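Local coordinates for IroE protein (Escherichia coli, PDB 2GZS) that hydrolyses the trilactone siderophore enterobactin and its C-glucosylated (salmochelin) forms, usually cutting the ring once to leave a linear trimer, at residues W146-G151 / G248-A253; W240-L245 / F255-L260. All blocks are in the same frame, centred on the assembly; numbering follows the deposited sequence.

Interaction 1 of 2, residues W146-G151 / G248-A253. With DFP (diisopropyl phosphonate), chain B.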
loop_
_atom_site.group_PDB
_atom_site.type_symbol
_atom_site.label_atom_id
_atom_site.label_comp_id
_atom_site.label_asym_id
_atom_site.label_seq_id
_atom_site.Cartn_x
_atom_site.Cartn_y
_atom_site.Cartn_z
ATOM N N TRP A 146 0.830 0.787 -1.071
ATOM C CA TRP A 146 -0.600 0.512 -1.291
ATOM C C TRP A 146 -1.120 -0.351 -0.159
ATOM O O TRP A 146 -0.489 -1.272 0.332
ATOM C CB TRP A 146 -0.760 -0.291 -2.649
ATOM C CG TRP A 146 -2.196 -0.772 -2.852
ATOM C CD1 TRP A 146 -3.213 -0.075 -3.487
ATOM C CD2 TRP A 146 -2.748 -2.033 -2.407
ATOM N NE1 TRP A 146 -4.339 -0.870 -3.429
ATOM C CE2 TRP A 146 -4.127 -2.045 -2.807
ATOM C CE3 TRP A 146 -2.209 -3.139 -1.711
ATOM C CZ2 TRP A 146 -4.959 -3.155 -2.520
ATOM C CZ3 TRP A 146 -3.060 -4.249 -1.433
ATOM C CH2 TRP A 146 -4.399 -4.205 -1.855
ATOM N N GLY A 147 -2.424 -0.054 0.168
ATOM C CA GLY A 147 -3.164 -0.931 1.082
ATOM C C GLY A 147 -4.673 -0.692 0.961
ATOM O O GLY A 147 -5.053 0.373 0.504
ATOM N N HIS A 148 -5.397 -1.753 1.392
ATOM C CA HIS A 148 -6.863 -1.701 1.297
ATOM C C HIS A 148 -7.503 -1.909 2.677
ATOM O O HIS A 148 -7.085 -2.748 3.423
ATOM C CB HIS A 148 -7.318 -2.845 0.342
ATOM C CG HIS A 148 -8.811 -3.028 0.213
ATOM N ND1 HIS A 148 -9.487 -3.943 0.997
ATOM C CD2 HIS A 148 -9.703 -2.417 -0.593
ATOM C CE1 HIS A 148 -10.766 -3.869 0.638
ATOM N NE2 HIS A 148 -10.966 -2.975 -0.303
ATOM N N SER A 149 -8.555 -1.097 2.853
ATOM C CA SER A 149 -9.399 -1.262 4.088
ATOM C C SER A 149 -8.546 -0.867 5.294
ATOM O O SER A 149 -8.113 0.292 5.273
ATOM C CB SER A 149 -10.028 -2.655 4.104
ATOM O OG SER A 149 -11.061 -2.616 5.187
ATOM N N TYR A 150 -8.270 -1.741 6.279
ATOM C CA TYR A 150 -7.283 -1.299 7.273
ATOM C C TYR A 150 -5.969 -0.906 6.602
ATOM O O TYR A 150 -5.304 0.021 7.066
ATOM C CB TYR A 150 -7.035 -2.396 8.302
ATOM C CG TYR A 150 -8.056 -2.605 9.428
ATOM C CD1 TYR A 150 -8.759 -1.492 9.887
ATOM C CD2 TYR A 150 -8.235 -3.852 9.957
ATOM C CE1 TYR A 150 -9.677 -1.710 10.910
ATOM C CE2 TYR A 150 -9.146 -4.070 11.002
ATOM C CZ TYR A 150 -9.834 -2.963 11.423
ATOM O OH TYR A 150 -10.737 -3.115 12.464
ATOM N N GLY A 151 -5.614 -1.589 5.518
ATOM C CA GLY A 151 -4.381 -1.210 4.798
ATOM C C GLY A 151 -4.515 0.193 4.256
ATOM O O GLY A 151 -3.534 0.941 4.187
ATOM N N GLY A 248 -14.194 -7.859 -2.838
ATOM C CA GLY A 248 -13.190 -8.683 -3.560
ATOM C C GLY A 248 -12.794 -7.994 -4.856
ATOM O O GLY A 248 -11.594 -7.756 -5.155
ATOM N N PRO A 249 -13.726 -7.647 -5.715
ATOM C CA PRO A 249 -13.378 -6.918 -6.934
ATOM C C PRO A 249 -12.700 -5.638 -6.596
ATOM O O PRO A 249 -11.814 -5.195 -7.330
ATOM C CB PRO A 249 -14.765 -6.696 -7.597
ATOM C CG PRO A 249 -15.535 -7.887 -7.137
ATOM C CD PRO A 249 -15.125 -8.081 -5.676
HETATM N N MSE A 250 -13.014 -4.852 -5.555
HETATM C CA MSE A 250 -12.288 -3.652 -5.245
HETATM C C MSE A 250 -10.853 -3.894 -4.757
HETATM O O MSE A 250 -10.010 -3.073 -5.113
HETATM C CB MSE A 250 -13.075 -2.956 -4.089
HETATM C CG MSE A 250 -12.353 -1.682 -3.679
HETATM SE SE MSE A 250 -12.367 -0.334 -5.104
HETATM C CE MSE A 250 -11.262 0.804 -4.118
ATOM N N PHE A 251 -10.653 -4.926 -3.966
ATOM C CA PHE A 251 -9.276 -5.287 -3.563
ATOM C C PHE A 251 -8.435 -5.457 -4.839
ATOM O O PHE A 251 -7.342 -4.918 -4.931
ATOM C CB PHE A 251 -9.284 -6.542 -2.683
ATOM C CG PHE A 251 -7.908 -6.930 -2.127
ATOM C CD1 PHE A 251 -7.624 -6.561 -0.820
ATOM C CD2 PHE A 251 -6.989 -7.647 -2.890
ATOM C CE1 PHE A 251 -6.359 -6.895 -0.312
ATOM C CE2 PHE A 251 -5.760 -7.953 -2.375
ATOM C CZ PHE A 251 -5.424 -7.627 -1.064
ATOM N N ASN A 252 -9.018 -6.233 -5.752
ATOM C CA ASN A 252 -8.320 -6.520 -7.017
ATOM C C ASN A 252 -8.092 -5.268 -7.816
ATOM O O ASN A 252 -7.008 -4.953 -8.298
ATOM C CB ASN A 252 -9.204 -7.428 -7.897
ATOM C CG ASN A 252 -9.163 -8.874 -7.471
ATOM O OD1 ASN A 252 -8.331 -9.200 -6.619
ATOM N ND2 ASN A 252 -10.044 -9.677 -8.049
ATOM N N ALA A 253 -9.158 -4.484 -8.063
ATOM C CA ALA A 253 -9.058 -3.301 -8.887
ATOM C C ALA A 253 -8.036 -2.311 -8.388
ATOM O O ALA A 253 -7.260 -1.694 -9.135
ATOM C CB ALA A 253 -10.428 -2.587 -8.968
HETATM C C1 DFP B . -13.024 -5.032 4.596
HETATM C C2 DFP B . -13.899 -5.914 5.490
HETATM C C3 DFP B . -12.857 -5.602 3.196
HETATM C "C1'" DFP B . -11.890 -2.829 8.378
HETATM C "C2'" DFP B . -11.937 -1.357 8.091
HETATM C "C3'" DFP B . -13.103 -3.169 9.307
HETATM P P DFP B . -11.079 -3.888 6.074
HETATM O O1P DFP B . -11.712 -5.050 5.244
HETATM O O2P DFP B . -12.140 -3.544 7.192
HETATM O O3P DFP B . -9.717 -4.242 6.650
#
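F251, on helix 247-262, packs across from W146 and H148 of strand 143-148, strand segment 146-148 running almost antiparallel to helix segment 248-253. With CG anti to the backbone N (chi1 -175°), the F251 ring presents CD1 to H148 and CZ to W146. Along H148, CB and CG lie near F251 CD1 and ND1 comes closest to it, at 3.7 Å. This makes an offset edge-to-face pair, phenyl edge to imidazole face. CD2 lies near CG of selenomethionine M250, with F251 CA over one face of the imidazole, toward its rim. H148 NE2 has the same M250 CG at its edge, 3.9 Å away, while CE1 meets C3 of an isopropyl group of the bound phosphonate. W146 completes the aromatic cluster: its CH2 points at the F251 face, 3.7 Å from CZ, in a T-shaped stack with planes at 88°. The strand then turns sharply into helix 150-161 at the GxSxG nucleophile elbow of the alpha/beta-hydrolase fold, where S149 takes a strained, positive phi. S149, the active-site serine, is covalently phosphonylated, OG to P 1.6 Å. The Y150 backbone N donates a nearly straight bond to O3P (2.9 Å, 171°), as an oxyanion-hole amide would; R90 also bonds the inhibitor. The Y150 ring lies beneath the other isopropyl group, C1' over its centre. Replacing Y150 by an alanine would keep the amide but is likely to leave that isopropyl group without its supporting ring, freer to turn.

Interaction 2 of 2, residues W240-L245 / F255-L260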
loop_
_atom_site.group_PDB
_atom_site.type_symbol
_atom_site.label_atom_id
_atom_site.label_comp_id
_atom_site.label_asym_id
_atom_site.label_seq_id
_atom_site.Cartn_x
_atom_site.Cartn_y
_atom_site.Cartn_z
ATOM N N TRP A 240 -9.461 7.827 -7.475
ATOM C CA TRP A 240 -9.767 6.727 -8.390
ATOM C C TRP A 240 -11.094 6.126 -7.935
ATOM O O TRP A 240 -11.199 5.636 -6.809
ATOM C CB TRP A 240 -8.694 5.654 -8.344
ATOM C CG TRP A 240 -7.335 6.026 -8.892
ATOM C CD1 TRP A 240 -6.307 6.655 -8.262
ATOM C CD2 TRP A 240 -6.911 5.762 -10.233
ATOM N NE1 TRP A 240 -5.244 6.805 -9.128
ATOM C CE2 TRP A 240 -5.615 6.256 -10.335
ATOM C CE3 TRP A 240 -7.587 5.139 -11.296
ATOM C CZ2 TRP A 240 -4.922 6.137 -11.538
ATOM C CZ3 TRP A 240 -6.876 5.031 -12.500
ATOM C CH2 TRP A 240 -5.597 5.537 -12.564
ATOM N N ASP A 241 -12.083 6.176 -8.807
ATOM C CA ASP A 241 -13.397 5.632 -8.481
ATOM C C ASP A 241 -13.652 4.314 -9.189
ATOM O O ASP A 241 -13.369 4.225 -10.420
ATOM C CB ASP A 241 -14.462 6.627 -8.961
ATOM C CG ASP A 241 -15.812 6.366 -8.339
ATOM O OD1 ASP A 241 -15.983 5.475 -7.506
ATOM O OD2 ASP A 241 -16.694 7.179 -8.744
ATOM N N PHE A 242 -14.097 3.282 -8.530
ATOM C CA PHE A 242 -14.458 2.026 -9.126
ATOM C C PHE A 242 -15.926 1.738 -8.798
ATOM O O PHE A 242 -16.170 1.053 -7.810
ATOM C CB PHE A 242 -13.560 0.889 -8.578
ATOM C CG PHE A 242 -12.097 1.184 -8.896
ATOM C CD1 PHE A 242 -11.514 0.825 -10.104
ATOM C CD2 PHE A 242 -11.297 1.845 -7.974
ATOM C CE1 PHE A 242 -10.183 1.137 -10.354
ATOM C CE2 PHE A 242 -9.960 2.123 -8.226
ATOM C CZ PHE A 242 -9.374 1.765 -9.428
ATOM N N PRO A 243 -16.839 2.370 -9.532
ATOM C CA PRO A 243 -18.202 2.385 -9.009
ATOM C C PRO A 243 -18.836 1.012 -8.810
ATOM O O PRO A 243 -18.794 0.035 -9.515
ATOM C CB PRO A 243 -18.980 3.150 -10.102
ATOM C CG PRO A 243 -17.912 4.075 -10.677
ATOM C CD PRO A 243 -16.672 3.155 -10.760
ATOM N N ASN A 244 -19.541 0.925 -7.663
ATOM C CA ASN A 244 -20.376 -0.208 -7.287
ATOM C C ASN A 244 -19.670 -1.530 -7.113
ATOM O O ASN A 244 -20.309 -2.584 -7.198
ATOM C CB ASN A 244 -21.530 -0.301 -8.331
ATOM C CG ASN A 244 -22.287 1.029 -8.381
ATOM O OD1 ASN A 244 -22.502 1.702 -9.406
ATOM N ND2 ASN A 244 -22.722 1.463 -7.214
ATOM N N LEU A 245 -18.352 -1.532 -6.879
ATOM C CA LEU A 245 -17.664 -2.799 -6.669
ATOM C C LEU A 245 -17.764 -3.356 -5.249
ATOM O O LEU A 245 -17.691 -2.592 -4.291
ATOM C CB LEU A 245 -16.158 -2.656 -6.998
ATOM C CG LEU A 245 -15.796 -2.345 -8.455
ATOM C CD1 LEU A 245 -14.280 -2.557 -8.575
ATOM C CD2 LEU A 245 -16.610 -3.176 -9.426
ATOM N N PHE A 255 -5.486 -2.766 -6.204
ATOM C CA PHE A 255 -4.032 -3.115 -6.221
ATOM C C PHE A 255 -3.571 -3.153 -7.674
ATOM O O PHE A 255 -2.441 -2.756 -7.961
ATOM C CB PHE A 255 -3.792 -4.406 -5.461
ATOM C CG PHE A 255 -3.659 -5.721 -6.172
ATOM C CD1 PHE A 255 -2.491 -6.084 -6.901
ATOM C CD2 PHE A 255 -4.662 -6.679 -6.132
ATOM C CE1 PHE A 255 -2.386 -7.307 -7.544
ATOM C CE2 PHE A 255 -4.569 -7.876 -6.803
ATOM C CZ PHE A 255 -3.421 -8.217 -7.519
ATOM N N ARG A 256 -4.400 -3.686 -8.575
ATOM C CA ARG A 256 -3.884 -3.794 -9.968
ATOM C C ARG A 256 -3.763 -2.439 -10.569
ATOM O O ARG A 256 -2.799 -2.118 -11.285
ATOM C CB ARG A 256 -4.848 -4.708 -10.735
ATOM C CG ARG A 256 -4.755 -6.149 -10.306
ATOM C CD ARG A 256 -5.762 -6.957 -11.148
ATOM N NE ARG A 256 -6.076 -8.188 -10.441
ATOM C CZ ARG A 256 -5.835 -9.382 -10.958
ATOM N NH1 ARG A 256 -5.298 -9.381 -12.173
ATOM N NH2 ARG A 256 -6.160 -10.438 -10.222
ATOM N N GLN A 257 -4.691 -1.508 -10.350
ATOM C CA GLN A 257 -4.601 -0.186 -10.923
ATOM C C GLN A 257 -3.429 0.602 -10.323
ATOM O O GLN A 257 -2.800 1.376 -11.019
ATOM C CB GLN A 257 -5.949 0.580 -10.826
ATOM C CG GLN A 257 -5.868 1.951 -11.513
ATOM C CD GLN A 257 -5.718 1.809 -13.031
ATOM O OE1 GLN A 257 -6.632 1.303 -13.685
ATOM N NE2 GLN A 257 -4.593 2.205 -13.609
ATOM N N ALA A 258 -3.137 0.347 -9.030
ATOM C CA ALA A 258 -1.942 0.997 -8.466
ATOM C C ALA A 258 -0.662 0.504 -9.165
ATOM O O ALA A 258 0.163 1.352 -9.462
ATOM C CB ALA A 258 -1.920 0.738 -6.952
ATOM N N LEU A 259 -0.603 -0.800 -9.342
ATOM C CA LEU A 259 0.610 -1.260 -10.092
ATOM C C LEU A 259 0.666 -0.641 -11.478
ATOM O O LEU A 259 1.696 -0.207 -11.977
ATOM C CB LEU A 259 0.565 -2.779 -10.132
ATOM C CG LEU A 259 0.941 -3.496 -8.857
ATOM C CD1 LEU A 259 0.537 -4.966 -8.840
ATOM C CD2 LEU A 259 2.485 -3.383 -8.640
ATOM N N LEU A 260 -0.474 -0.640 -12.163
ATOM C CA LEU A 260 -0.470 -0.096 -13.542
ATOM C C LEU A 260 -0.089 1.362 -13.556
ATOM O O LEU A 260 0.654 1.886 -14.413
ATOM C CB LEU A 260 -1.845 -0.333 -14.182
ATOM C CG LEU A 260 -2.130 -1.791 -14.517
ATOM C CD1 LEU A 260 -3.627 -2.001 -14.701
ATOM C CD2 LEU A 260 -1.417 -2.246 -15.795
#
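Strand 237-241 ends at D241, and the chain runs on into a type II beta turn from F242 to L245, while 255-260 is a regular stretch of helix 247-262. The two backbones stay well apart: the closest CA atoms, those of W240 and Q257, are 9.0 Å from each other, and side chains bridge the gap. Q257 does so for the helix. Its CG, anti to the backbone N (chi1 -177°), extends toward the strand, and a bend at chi2 (68°) carries the amide past the CZ3-CH2 rim of the W240 indole, its plane 9° from that of the ring. CG stands over the six-membered ring in a CH-pi contact, 3.7 Å from the centroid and 3.4 Å from CZ3. Farther out, NE2 is 3.6 Å from W240 CH2. NE2 is hydrogen-bonded to E265 OE2, which satisfies the amide's N-H end. F242 adds a lighter contact at the base of the same side chain, its CZ 3.9 Å from Q257 CB. M202 on the neighbouring strand 198-203 touches all three residues. This is helix-on-sheet packing at the outermost strand 237-241 of the alpha/beta-hydrolase sheet, where the last helix, 247-262, which covers one face of the sheet, reaches the edge strand.

Interactions 1 and 2 have centres about 9 Å apart and share helix 247-262, whose first half serves 248-253 and whose next turns serve 255-260. The helix thereby packs on two strands of one mixed sheet: central strand 143-148 in interaction 1 and edge strand 237-241 in interaction 2, with strands 167-171 and 198-203 between them. Along the chain the order is 146-151, 240-245, 248-253, 255-260, so the segments alternate. The contacts also touch directly, through F242 on M250 and A253, and W146 on F255 and A258. In sequence, active-site H247 falls between 240-245 and 248-253; the two contacts thus tie the helix it begins to the sheet whose strand leads to S149.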